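Local structure of uncharacterized protein DUF1234 (Pectobacterium atrosepticum SCRI1043, 3BDV) at residues Gln3-Ile7 with Glu174-Lys178; Val14-Met20 with Ser184-Asn190; Asp30-Trp34 with Ile164-Ala168; Ser82-Leu86 with Pro107-Phe113. The protein is of unknown function but has the alpha/beta-hydrolase fold and is probably a serine hydrolase that also binds calcium. All blocks are in the same frame, centred on the assembly; numbering follows the deposited sequence. Where two conformers were deposited one is given.

Interaction 1 of 4, residues Gln3-Ile7 with Glu174-Lys178. With EDO (1,2-ethanediol), chain H.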
loop_
_atom_site.group_PDB
_atom_site.type_symbol
_atom_site.label_atom_id
_atom_site.label_comp_id
_atom_site.label_asym_id
_atom_site.label_seq_id
_atom_site.Cartn_x
_atom_site.Cartn_y
_atom_site.Cartn_z
ATOM N N GLN A 3 -8.402 2.349 -20.177
ATOM C CA GLN A 3 -9.428 2.624 -19.161
ATOM C C GLN A 3 -9.171 3.907 -18.336
ATOM O O GLN A 3 -9.855 4.147 -17.339
ATOM C CB GLN A 3 -9.547 1.402 -18.222
ATOM C CG GLN A 3 -9.665 0.033 -18.949
ATOM C CD GLN A 3 -10.496 -1.015 -18.179
ATOM O OE1 GLN A 3 -10.144 -1.408 -17.068
ATOM N NE2 GLN A 3 -11.593 -1.469 -18.783
ATOM N N THR A 4 -8.205 4.727 -18.763
ATOM C CA THR A 4 -7.759 5.946 -18.035
ATOM C C THR A 4 -8.872 6.928 -17.539
ATOM O O THR A 4 -8.911 7.305 -16.364
ATOM C CB THR A 4 -6.749 6.775 -18.924
ATOM O OG1 THR A 4 -5.537 6.036 -19.131
ATOM C CG2 THR A 4 -6.418 8.131 -18.297
ATOM N N THR A 5 -9.731 7.371 -18.448
ATOM C CA THR A 5 -10.748 8.368 -18.112
ATOM C C THR A 5 -11.744 7.782 -17.128
ATOM O O THR A 5 -12.172 8.460 -16.183
ATOM C CB THR A 5 -11.496 8.901 -19.379
ATOM N N GLU A 6 -12.096 6.512 -17.322
ATOM C CA GLU A 6 -13.027 5.892 -16.399
ATOM C C GLU A 6 -12.363 5.649 -15.068
ATOM O O GLU A 6 -13.026 5.846 -14.036
ATOM C CB GLU A 6 -13.687 4.623 -16.927
ATOM C CG GLU A 6 -14.951 4.279 -16.116
ATOM N N ILE A 7 -11.067 5.270 -15.060
ATOM C CA ILE A 7 -10.310 5.128 -13.803
ATOM C C ILE A 7 -10.326 6.466 -13.043
ATOM O O ILE A 7 -10.606 6.527 -11.858
ATOM C CB ILE A 7 -8.797 4.698 -14.040
ATOM C CG1 ILE A 7 -8.668 3.202 -14.323
ATOM C CG2 ILE A 7 -7.910 5.086 -12.838
ATOM C CD1 ILE A 7 -7.222 2.712 -14.729
ATOM N N GLU A 174 -1.614 1.419 -14.399
ATOM C CA GLU A 174 -3.048 1.580 -14.481
ATOM C C GLU A 174 -3.785 0.388 -13.878
ATOM O O GLU A 174 -4.876 0.577 -13.300
ATOM C CB GLU A 174 -3.461 1.818 -15.923
ATOM C CG GLU A 174 -3.025 3.167 -16.414
ATOM C CD GLU A 174 -4.151 4.009 -16.943
ATOM O OE1 GLU A 174 -5.275 3.497 -17.109
ATOM O OE2 GLU A 174 -3.919 5.196 -17.195
ATOM N N TYR A 175 -3.224 -0.823 -13.983
ATOM C CA TYR A 175 -3.896 -1.997 -13.402
ATOM C C TYR A 175 -4.037 -1.849 -11.889
ATOM O O TYR A 175 -5.097 -2.175 -11.333
ATOM C CB TYR A 175 -3.211 -3.347 -13.751
ATOM C CG TYR A 175 -4.064 -4.517 -13.273
ATOM C CD1 TYR A 175 -5.228 -4.872 -13.949
ATOM C CD2 TYR A 175 -3.727 -5.230 -12.133
ATOM C CE1 TYR A 175 -6.023 -5.915 -13.505
ATOM C CE2 TYR A 175 -4.517 -6.281 -11.692
ATOM C CZ TYR A 175 -5.665 -6.602 -12.367
ATOM O OH TYR A 175 -6.477 -7.614 -11.878
ATOM N N GLY A 176 -3.002 -1.349 -11.210
ATOM C CA GLY A 176 -3.128 -1.068 -9.783
ATOM C C GLY A 176 -4.205 -0.036 -9.449
ATOM O O GLY A 176 -4.978 -0.178 -8.480
ATOM N N LEU A 177 -4.259 1.035 -10.227
ATOM C CA LEU A 177 -5.313 2.022 -10.081
ATOM C C LEU A 177 -6.693 1.451 -10.314
ATOM O O LEU A 177 -7.634 1.764 -9.583
ATOM C CB LEU A 177 -5.064 3.178 -11.049
ATOM C CG LEU A 177 -3.904 4.104 -10.728
ATOM C CD1 LEU A 177 -3.801 5.117 -11.862
ATOM C CD2 LEU A 177 -4.075 4.807 -9.319
ATOM N N LYS A 178 -6.825 0.623 -11.344
ATOM C CA LYS A 178 -8.097 -0.090 -11.598
ATOM C C LYS A 178 -8.529 -0.938 -10.404
ATOM O O LYS A 178 -9.643 -0.830 -9.944
ATOM C CB LYS A 178 -8.003 -0.945 -12.871
ATOM C CG LYS A 178 -9.285 -1.729 -13.220
ATOM C CD LYS A 178 -9.148 -2.725 -14.402
ATOM C CE LYS A 178 -8.815 -4.170 -13.916
ATOM N NZ LYS A 178 -9.952 -5.021 -13.373
HETATM C C1 EDO H . -12.666 1.769 -15.353
HETATM O O1 EDO H . -14.072 1.716 -15.033
HETATM C C2 EDO H . -11.763 0.903 -14.466
HETATM O O2 EDO H . -11.437 -0.357 -15.077
HETATM O O HOH W 1 -6.096 1.525 -18.765
#
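Thr4 and Glu174 make the one direct hydrogen bond of this contact. Thr4 OG1 donates to Glu174 OE2 over 2.7 Å, on the syn side of the carboxylate and 27° out of its plane. The hydroxyl sits beside its own backbone N (chi1 -66°), and that turns it to the carboxylate. Glu174 OE2 also has a salt bridge to Arg41, which should help keep the acid charged. Its other oxygen is tied to the start of the first helix through a water that accepts from Gln3 N at 2.8 Å and donates to Glu174 OE1 at 2.7 Å.

Apolar packing accompanies these bonds: in the conformer described, Ile7 CG2 rests 3.9 Å from Leu177 CB, the two side chains crossing at about a right angle. At the outer edge the Gln3 amide oxygen OE1 lies 3.1 Å from Lys178 CD and accepts from O2 of an ethanediol, probably from the crystallisation liquor, at 2.6 Å. The Lys178 amine turns away to a salt bridge with Glu182.

The contact joins the beginnings of helices 4-15 and 174-185, with Gln3 at the N-cap of the first, while helix 34-41 covers Thr4, Ile7 and Leu177 through Arg41 and Trp38.

Interaction 2 of 4, residues Val14-Met20 with Ser184-Asn190. With EDO (1,2-ethanediol), chain G.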
loop_
_atom_site.group_PDB
_atom_site.type_symbol
_atom_site.label_atom_id
_atom_site.label_comp_id
_atom_site.label_asym_id
_atom_site.label_seq_id
_atom_site.Cartn_x
_atom_site.Cartn_y
_atom_site.Cartn_z
ATOM N N VAL A 14 -14.299 8.454 -5.400
ATOM C CA VAL A 14 -13.879 7.798 -4.152
ATOM C C VAL A 14 -13.229 8.813 -3.220
ATOM O O VAL A 14 -13.464 8.806 -2.030
ATOM C CB VAL A 14 -12.911 6.633 -4.440
ATOM C CG1 VAL A 14 -12.159 6.164 -3.186
ATOM C CG2 VAL A 14 -13.683 5.449 -5.126
ATOM N N SER A 15 -12.413 9.691 -3.791
ATOM C CA SER A 15 -11.700 10.695 -3.017
ATOM C C SER A 15 -12.599 11.730 -2.341
ATOM O O SER A 15 -12.202 12.363 -1.376
ATOM C CB SER A 15 -10.651 11.359 -3.901
ATOM O OG SER A 15 -9.638 10.419 -4.209
ATOM N N GLN A 16 -13.826 11.872 -2.796
ATOM C CA GLN A 16 -14.786 12.731 -2.087
ATOM C C GLN A 16 -15.069 12.237 -0.660
ATOM O O GLN A 16 -15.559 13.011 0.166
ATOM C CB GLN A 16 -16.133 12.813 -2.811
ATOM C CG GLN A 16 -16.081 13.058 -4.301
ATOM C CD GLN A 16 -15.746 14.475 -4.661
ATOM O OE1 GLN A 16 -14.767 15.046 -4.179
ATOM N NE2 GLN A 16 -16.560 15.056 -5.538
ATOM N N GLN A 17 -14.823 10.948 -0.397
ATOM C CA GLN A 17 -15.168 10.344 0.890
ATOM C C GLN A 17 -14.071 9.538 1.606
ATOM O O GLN A 17 -14.187 9.278 2.786
ATOM C CB GLN A 17 -16.366 9.438 0.710
ATOM C CG GLN A 17 -17.662 10.164 0.348
ATOM C CD GLN A 17 -18.850 9.223 0.447
ATOM O OE1 GLN A 17 -19.109 8.658 1.500
ATOM N NE2 GLN A 17 -19.565 9.035 -0.657
ATOM N N LEU A 18 -13.042 9.105 0.880
ATOM C CA LEU A 18 -11.917 8.367 1.443
ATOM C C LEU A 18 -10.628 9.061 1.063
ATOM O O LEU A 18 -10.531 9.614 -0.012
ATOM C CB LEU A 18 -11.843 6.943 0.880
ATOM C CG LEU A 18 -13.044 6.057 1.168
ATOM C CD1 LEU A 18 -12.938 4.715 0.452
ATOM C CD2 LEU A 18 -13.210 5.869 2.700
ATOM N N THR A 19 -9.637 8.976 1.937
ATOM C CA THR A 19 -8.351 9.582 1.661
ATOM C C THR A 19 -7.322 8.495 1.419
ATOM O O THR A 19 -7.175 7.589 2.257
ATOM C CB THR A 19 -7.928 10.446 2.868
ATOM O OG1 THR A 19 -8.826 11.553 2.979
ATOM C CG2 THR A 19 -6.511 10.968 2.731
HETATM N N MSE A 20 -6.628 8.570 0.298
HETATM C CA MSE A 20 -5.538 7.647 0.039
HETATM C C MSE A 20 -4.284 8.169 0.701
HETATM O O MSE A 20 -3.937 9.329 0.519
HETATM C CB MSE A 20 -5.241 7.562 -1.446
HETATM C CG MSE A 20 -6.408 7.236 -2.313
HETATM SE SE MSE A 20 -7.416 5.688 -1.861
HETATM C CE MSE A 20 -8.383 5.459 -3.521
ATOM N N SER A 184 -11.797 0.157 -3.330
ATOM C CA SER A 184 -12.200 1.307 -2.574
ATOM C C SER A 184 -13.656 1.653 -2.704
ATOM O O SER A 184 -14.245 2.070 -1.732
ATOM C CB SER A 184 -11.312 2.530 -2.879
ATOM O OG SER A 184 -11.448 2.963 -4.239
ATOM N N GLU A 185 -14.277 1.455 -3.869
ATOM C CA GLU A 185 -15.699 1.822 -3.972
ATOM C C GLU A 185 -16.555 1.109 -2.938
ATOM O O GLU A 185 -17.489 1.713 -2.394
ATOM C CB GLU A 185 -16.229 1.570 -5.375
ATOM C CG GLU A 185 -15.702 2.566 -6.355
ATOM C CD GLU A 185 -16.056 2.250 -7.782
ATOM O OE1 GLU A 185 -16.446 1.109 -8.031
ATOM O OE2 GLU A 185 -15.941 3.153 -8.640
ATOM N N ILE A 186 -16.221 -0.146 -2.625
ATOM C CA ILE A 186 -17.006 -0.912 -1.640
ATOM C C ILE A 186 -16.704 -0.443 -0.228
ATOM O O ILE A 186 -17.391 -0.824 0.689
ATOM C CB ILE A 186 -16.860 -2.456 -1.779
ATOM C CG1 ILE A 186 -15.436 -2.933 -1.700
ATOM C CG2 ILE A 186 -17.446 -2.915 -3.138
ATOM C CD1 ILE A 186 -15.307 -4.422 -1.458
ATOM N N LEU A 187 -15.719 0.411 -0.052
ATOM C CA LEU A 187 -15.454 0.972 1.265
ATOM C C LEU A 187 -16.023 2.368 1.463
ATOM O O LEU A 187 -15.882 2.955 2.549
ATOM C CB LEU A 187 -13.937 0.998 1.487
ATOM C CG LEU A 187 -13.181 -0.329 1.339
ATOM C CD1 LEU A 187 -11.681 -0.145 1.453
ATOM C CD2 LEU A 187 -13.756 -1.390 2.332
ATOM N N ILE A 188 -16.610 2.948 0.428
ATOM C CA ILE A 188 -17.155 4.311 0.530
ATOM C C ILE A 188 -18.363 4.276 1.480
ATOM O O ILE A 188 -19.191 3.398 1.347
ATOM C CB ILE A 188 -17.568 4.836 -0.848
ATOM C CG1 ILE A 188 -16.326 5.135 -1.671
ATOM C CG2 ILE A 188 -18.380 6.134 -0.742
ATOM C CD1 ILE A 188 -16.645 5.428 -3.121
ATOM N N PRO A 189 -18.411 5.165 2.484
ATOM C CA PRO A 189 -19.565 5.203 3.424
ATOM C C PRO A 189 -20.931 5.439 2.794
ATOM O O PRO A 189 -21.889 4.757 3.186
ATOM C CB PRO A 189 -19.211 6.346 4.382
ATOM C CG PRO A 189 -17.746 6.377 4.360
ATOM C CD PRO A 189 -17.358 6.093 2.914
ATOM N N ASN A 190 -21.014 6.373 1.834
ATOM C CA ASN A 190 -22.263 6.749 1.159
ATOM C C ASN A 190 -22.146 6.603 -0.344
ATOM O O ASN A 190 -21.745 7.530 -1.032
ATOM C CB ASN A 190 -22.608 8.189 1.493
ATOM C CG ASN A 190 -22.794 8.394 2.976
ATOM O OD1 ASN A 190 -23.689 7.776 3.564
ATOM N ND2 ASN A 190 -21.989 9.269 3.587
HETATM C C1 EDO G . -17.329 -2.976 3.170
HETATM O O1 EDO G . -17.909 -1.718 3.615
HETATM C C2 EDO G . -18.409 -3.962 2.716
HETATM O O2 EDO G . -19.158 -3.355 1.651
#
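The flat side-chain amide of Gln17 is held at its edge by Asn190 and covered on one face by Ile188. At the edge both polar atoms pair with the backbone of a single residue: Asn190 N donates to Gln17 OE1 at 3.0 Å, in the carbonyl plane and on a lone pair, and Gln17 NE2 donates to Asn190 O at 2.7 Å. This second bond leaves almost within the Gln17 amide plane but reaches Asn190 O from above its carbonyl plane. The two bonds together fix the rotation of the amide. Ile188 CG2 sits over the face, 3.3 Å from Gln17 CD, and Pro189 CD lies on the same side, 3.4 Å from Gln17 OE1.

In the alpha/beta-hydrolase fold of this chain, helix 4-15 leads here into strand 19-23 of the central parallel sheet, and the chain's last residues leave helix 174-185 through a type I turn, Glu185 to Ile188, to lie against that junction. Leu18, facing Pro75 and Ile77 as well, puts CD1 4.0 Å from both Leu187 CB and Ile188 CG1. Val14 CG2 touches Ile188 CD1 at 3.6 Å, the two side chains meeting at a slant. Its other methyl, CG1, packs on Ser184, whose hydroxyl, set between its backbone N and carbonyl carbon (chi1 65°), is bonded back to Leu180 O within its helix. Glu185 lays CG on Val14 CG2 and sends its carboxylate to a salt bridge with Arg10.

Interaction 3 of 4, residues Asp30-Trp34 with Ile164-Ala168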
loop_
_atom_site.group_PDB
_atom_site.type_symbol
_atom_site.label_atom_id
_atom_site.label_comp_id
_atom_site.label_asym_id
_atom_site.label_seq_id
_atom_site.Cartn_x
_atom_site.Cartn_y
_atom_site.Cartn_z
ATOM N N ASP A 30 10.956 6.894 -5.783
ATOM C CA ASP A 30 11.530 7.874 -6.682
ATOM C C ASP A 30 10.509 8.378 -7.724
ATOM O O ASP A 30 9.343 7.978 -7.752
ATOM C CB ASP A 30 12.804 7.304 -7.328
ATOM C CG ASP A 30 12.529 6.104 -8.242
ATOM O OD1 ASP A 30 11.377 5.907 -8.634
ATOM O OD2 ASP A 30 13.477 5.360 -8.577
ATOM N N ASP A 31 10.949 9.285 -8.573
ATOM C CA ASP A 31 10.027 9.988 -9.446
ATOM C C ASP A 31 9.275 9.109 -10.411
ATOM O O ASP A 31 8.152 9.445 -10.771
ATOM C CB ASP A 31 10.740 11.106 -10.210
ATOM C CG ASP A 31 10.776 12.397 -9.427
ATOM O OD1 ASP A 31 9.924 12.563 -8.524
ATOM O OD2 ASP A 31 11.645 13.255 -9.705
ATOM N N GLU A 32 9.874 7.996 -10.825
ATOM C CA GLU A 32 9.245 7.098 -11.797
ATOM C C GLU A 32 8.509 5.930 -11.189
ATOM O O GLU A 32 7.940 5.124 -11.907
ATOM C CB GLU A 32 10.253 6.594 -12.802
ATOM C CG GLU A 32 10.471 7.598 -13.995
ATOM C CD GLU A 32 9.158 7.980 -14.741
ATOM O OE1 GLU A 32 8.332 7.088 -15.094
ATOM O OE2 GLU A 32 8.956 9.200 -14.969
ATOM N N HIS A 33 8.540 5.847 -9.863
ATOM C CA HIS A 33 7.836 4.823 -9.115
ATOM C C HIS A 33 6.337 5.101 -9.181
ATOM O O HIS A 33 5.904 6.260 -9.199
ATOM C CB HIS A 33 8.329 4.883 -7.665
ATOM C CG HIS A 33 7.911 3.745 -6.802
ATOM N ND1 HIS A 33 6.669 3.677 -6.195
ATOM C CD2 HIS A 33 8.624 2.703 -6.318
ATOM C CE1 HIS A 33 6.624 2.596 -5.437
ATOM N NE2 HIS A 33 7.794 1.986 -5.499
ATOM N N TRP A 34 5.558 4.032 -9.255
ATOM C CA TRP A 34 4.100 4.129 -9.291
ATOM C C TRP A 34 3.500 5.010 -8.217
ATOM O O TRP A 34 2.546 5.709 -8.476
ATOM C CB TRP A 34 3.432 2.738 -9.276
ATOM C CG TRP A 34 3.765 1.856 -8.107
ATOM C CD1 TRP A 34 4.815 0.967 -8.018
ATOM C CD2 TRP A 34 2.998 1.672 -6.911
ATOM N NE1 TRP A 34 4.804 0.328 -6.824
ATOM C CE2 TRP A 34 3.711 0.751 -6.105
ATOM C CE3 TRP A 34 1.844 2.278 -6.388
ATOM C CZ2 TRP A 34 3.273 0.379 -4.842
ATOM C CZ3 TRP A 34 1.424 1.907 -5.129
ATOM C CH2 TRP A 34 2.137 0.941 -4.390
ATOM N N ILE A 164 8.152 -4.556 -8.233
ATOM C CA ILE A 164 7.003 -3.684 -8.511
ATOM C C ILE A 164 7.438 -2.240 -8.215
ATOM O O ILE A 164 6.946 -1.582 -7.321
ATOM C CB ILE A 164 5.669 -4.103 -7.747
ATOM C CG1 ILE A 164 5.429 -5.620 -7.774
ATOM C CG2 ILE A 164 4.436 -3.398 -8.410
ATOM C CD1 ILE A 164 4.120 -6.057 -7.136
ATOM N N ASN A 165 8.432 -1.802 -8.960
ATOM C CA ASN A 165 9.035 -0.500 -8.793
ATOM C C ASN A 165 9.340 0.023 -10.224
ATOM O O ASN A 165 8.975 -0.626 -11.202
ATOM C CB ASN A 165 10.270 -0.581 -7.928
ATOM C CG ASN A 165 11.361 -1.517 -8.478
ATOM O OD1 ASN A 165 11.239 -2.071 -9.581
ATOM N ND2 ASN A 165 12.440 -1.695 -7.684
ATOM N N ALA A 166 9.947 1.203 -10.314
ATOM C CA ALA A 166 10.185 1.855 -11.599
ATOM C C ALA A 166 11.018 0.994 -12.498
ATOM O O ALA A 166 10.758 0.924 -13.691
ATOM C CB ALA A 166 10.876 3.182 -11.386
ATOM N N GLU A 167 12.031 0.362 -11.914
ATOM C CA GLU A 167 13.009 -0.419 -12.667
ATOM C C GLU A 167 12.296 -1.571 -13.359
ATOM O O GLU A 167 12.727 -1.980 -14.409
ATOM C CB GLU A 167 14.122 -0.936 -11.747
ATOM C CG GLU A 167 14.989 0.199 -11.097
ATOM C CD GLU A 167 14.451 0.731 -9.729
ATOM O OE1 GLU A 167 13.252 1.047 -9.578
ATOM O OE2 GLU A 167 15.254 0.840 -8.779
ATOM N N ALA A 168 11.194 -2.046 -12.765
ATOM C CA ALA A 168 10.306 -3.076 -13.350
ATOM C C ALA A 168 9.196 -2.549 -14.289
ATOM O O ALA A 168 8.380 -3.325 -14.851
ATOM C CB ALA A 168 9.688 -3.924 -12.209
HETATM O O HOH W 2 11.476 2.607 -8.219
#
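His33 and Ala166 come within 4.5 Å of each other at their CA atoms, where the type I turn from Asp30 to His33 meets the 164-168 loop segment, in which Ile164 has a positive phi of 58°. Ala166 CB presses against the backbone of that turn, 3.6 Å from Glu32 O, and also touches Glu32 CB.

One direct hydrogen bond crosses the contact: Trp34 NE1 donates to Ile164 O at 2.9 Å. The oxygen lies at the edge of the indole, close to its plane, but the donor stands 39° out of the carbonyl plane, and the hydrogen bond is bent. Trp34 CG lies between its own backbone N and carbonyl carbon (chi1 58°), which carries NE1 round to Ile164 and lays the indole against the His33 imidazole, whose CE1 lies over the indole face toward the rim.

Both segments are loops of the alpha/beta-hydrolase fold, one running from strand 19-23 into helix 34-41, the other from strand 154-157 toward helix 174-185. His33 is the N-cap of helix 34-41, its ND1 accepting from Gln35 N. The rings of His33 and Trp34 each meet His81 edge-to-face, just before Ser82.

On the outer side a water accepts from Ala166 N at 2.9 Å and lies 2.7 Å from Glu167 OE1. Asp30 OD2 and Glu167 OE1 are 4.4 Å apart, like charges that may raise each other's pKa. Asn165 forms an Asx motif, OD1 accepting from Ala168 N at 3.2 Å.

Interaction 4 of 4, residues Ser82-Leu86 with Pro107-Phe113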
loop_
_atom_site.group_PDB
_atom_site.type_symbol
_atom_site.label_atom_id
_atom_site.label_comp_id
_atom_site.label_asym_id
_atom_site.label_seq_id
_atom_site.Cartn_x
_atom_site.Cartn_y
_atom_site.Cartn_z
ATOM N N SER A 82 6.419 -2.619 -0.147
ATOM C CA SER A 82 7.588 -3.260 0.485
ATOM C C SER A 82 7.643 -3.033 2.020
ATOM O O SER A 82 6.702 -3.386 2.735
ATOM C CB SER A 82 8.863 -2.829 -0.243
ATOM O OG SER A 82 9.926 -3.755 0.034
ATOM N N PHE A 83 8.704 -2.404 2.541
ATOM C CA PHE A 83 8.721 -2.077 3.946
ATOM C C PHE A 83 7.534 -1.207 4.369
ATOM O O PHE A 83 7.005 -1.361 5.471
ATOM C CB PHE A 83 10.049 -1.426 4.343
ATOM C CG PHE A 83 10.249 -1.339 5.830
ATOM C CD1 PHE A 83 10.675 -2.444 6.549
ATOM C CD2 PHE A 83 10.134 -0.141 6.488
ATOM C CE1 PHE A 83 10.902 -2.356 7.954
ATOM C CE2 PHE A 83 10.344 -0.048 7.856
ATOM C CZ PHE A 83 10.749 -1.155 8.584
ATOM N N GLY A 84 7.138 -0.283 3.506
ATOM C CA GLY A 84 5.947 0.522 3.740
ATOM C C GLY A 84 4.700 -0.318 3.929
ATOM O O GLY A 84 3.853 0.024 4.751
ATOM N N ALA A 85 4.569 -1.418 3.194
ATOM C CA ALA A 85 3.409 -2.257 3.346
ATOM C C ALA A 85 3.454 -2.984 4.674
ATOM O O ALA A 85 2.429 -3.184 5.319
ATOM C CB ALA A 85 3.326 -3.276 2.182
ATOM N N LEU A 86 4.646 -3.445 5.066
ATOM C CA LEU A 86 4.781 -3.986 6.432
ATOM C C LEU A 86 4.376 -2.975 7.471
ATOM O O LEU A 86 3.690 -3.320 8.447
ATOM C CB LEU A 86 6.168 -4.522 6.709
ATOM C CG LEU A 86 6.540 -5.693 5.797
ATOM C CD1 LEU A 86 7.939 -6.233 6.139
ATOM C CD2 LEU A 86 5.489 -6.791 5.793
ATOM N N PRO A 107 4.647 -6.582 -0.427
ATOM C CA PRO A 107 5.089 -6.576 0.961
ATOM C C PRO A 107 6.359 -7.406 1.058
ATOM O O PRO A 107 6.474 -8.439 0.397
ATOM C CB PRO A 107 3.940 -7.250 1.699
ATOM C CG PRO A 107 3.362 -8.083 0.786
ATOM C CD PRO A 107 3.417 -7.376 -0.564
ATOM N N ALA A 108 7.316 -6.953 1.862
ATOM C CA ALA A 108 8.529 -7.711 2.047
ATOM C C ALA A 108 8.306 -8.827 3.101
ATOM O O ALA A 108 7.535 -8.649 4.022
ATOM C CB ALA A 108 9.668 -6.764 2.452
ATOM N N GLU A 109 9.043 -9.920 2.978
ATOM C CA GLU A 109 9.139 -10.910 4.034
ATOM C C GLU A 109 9.713 -10.214 5.270
ATOM O O GLU A 109 10.785 -9.605 5.216
ATOM C CB GLU A 109 10.048 -12.064 3.550
ATOM C CG GLU A 109 10.191 -13.206 4.498
ATOM C CD GLU A 109 8.931 -14.034 4.622
ATOM O OE1 GLU A 109 8.532 -14.669 3.624
ATOM O OE2 GLU A 109 8.354 -14.063 5.719
ATOM N N PRO A 110 8.985 -10.272 6.398
ATOM C CA PRO A 110 9.512 -9.564 7.586
ATOM C C PRO A 110 10.966 -9.850 8.026
ATOM O O PRO A 110 11.700 -8.945 8.469
ATOM C CB PRO A 110 8.504 -9.949 8.649
ATOM C CG PRO A 110 7.246 -10.113 7.906
ATOM C CD PRO A 110 7.619 -10.768 6.641
HETATM N N MSE A 111 11.427 -11.061 7.807
HETATM C CA MSE A 111 12.790 -11.393 8.184
HETATM C C MSE A 111 13.819 -10.568 7.435
HETATM O O MSE A 111 14.895 -10.295 7.991
HETATM C CB MSE A 111 13.026 -12.901 8.000
HETATM C CG MSE A 111 14.446 -13.414 8.272
HETATM SE SE MSE A 111 14.590 -13.714 10.132
HETATM C CE MSE A 111 13.493 -15.351 10.274
ATOM N N ARG A 112 13.539 -10.182 6.175
ATOM C CA ARG A 112 14.498 -9.416 5.414
ATOM C C ARG A 112 14.872 -8.120 6.082
ATOM O O ARG A 112 15.896 -7.575 5.791
ATOM C CB ARG A 112 13.936 -9.075 4.041
ATOM C CG ARG A 112 13.565 -10.273 3.182
ATOM C CD ARG A 112 14.734 -11.038 2.670
ATOM N NE ARG A 112 15.346 -11.928 3.614
ATOM C CZ ARG A 112 14.861 -13.111 3.959
ATOM N NH1 ARG A 112 13.710 -13.561 3.448
ATOM N NH2 ARG A 112 15.556 -13.892 4.789
ATOM N N PHE A 113 13.996 -7.599 6.916
ATOM C CA PHE A 113 14.267 -6.365 7.626
ATOM C C PHE A 113 14.269 -6.594 9.142
ATOM O O PHE A 113 14.154 -5.641 9.932
ATOM C CB PHE A 113 13.207 -5.329 7.231
ATOM C CG PHE A 113 13.321 -4.852 5.821
ATOM C CD1 PHE A 113 14.318 -4.003 5.450
ATOM C CD2 PHE A 113 12.406 -5.267 4.859
ATOM C CE1 PHE A 113 14.396 -3.589 4.130
ATOM C CE2 PHE A 113 12.456 -4.819 3.597
ATOM C CZ PHE A 113 13.462 -4.007 3.208
#
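Leu86, on the first turn of helix 83-93, meets Ala108 and its neighbours in the loop after strand 99-105. The helix follows a probable nucleophile elbow: Gly80, Ser82 and Gly84 fit the GxSxG pattern, and Ser82 has the positive phi (58°) of the strained turn from strand to helix. In alpha/beta hydrolases the serine at this position is typically the nucleophile.

Leu86 CB is still too far back to touch the loop. CG, set beside the backbone N (chi1 -62°), brings the branch point to 3.6 Å from Ala108 O, and the two methyls straddle that oxygen. CD1 is 3.2 Å from Ala108 O and CD2 almost as near; CD1 continues to Pro110 CA at 4.0 Å, with Ala108 CB also close by, and CD2 to Pro110 CG at 4.3 Å and to Pro107 CB. One residue back, Ala85 CB packs on Pro107 CB at 4.1 Å.

At the other end of the contact Phe83 and Phe113 make an edge-to-face pair, centroids 5.1 Å apart and planes at 65°. Phe83 presents its edge: its CD1 stands over one face of the Phe113 ring toward the rim, 3.7 Å from Phe113 CG, while CE1 reaches back to Phe113 CB. Phe83 also meets Trp61 edge-to-face, so aromatic packing continues beyond the pair. No hydrogen bond joins the two segments. The Glu109 carboxylate is engaged by a salt bridge to Arg143 and a hydrogen bond from Trp147. Ala108 CB lies in the plane of the Phe113 ring at its edge, and 3.9 Å from Ser82 OG.

In the fold
Interactions 1 and 2 use the same two helices, 4-15 and 174-185, near their beginnings and ends; their centres are 16 Å apart and their nearest atoms about 7 Å. Interactions 3 and 4 gather at the probable nucleophile elbow: 4 contains Ser82 and Gly84, 3 brings Trp34 close without touching it, and their nearest atoms are about 6 Å apart. Along the chain 4 is nested inside the loop closed by 3, and 3 inside those closed by 1 and 2. Contacts 1 and 2 lie across the chain's centre from 4, centres 26 and 27 Å away. Bound calcium ions touch none of them: the side chains of Met20 and Pro110 stay about 11 and 10 Å from one.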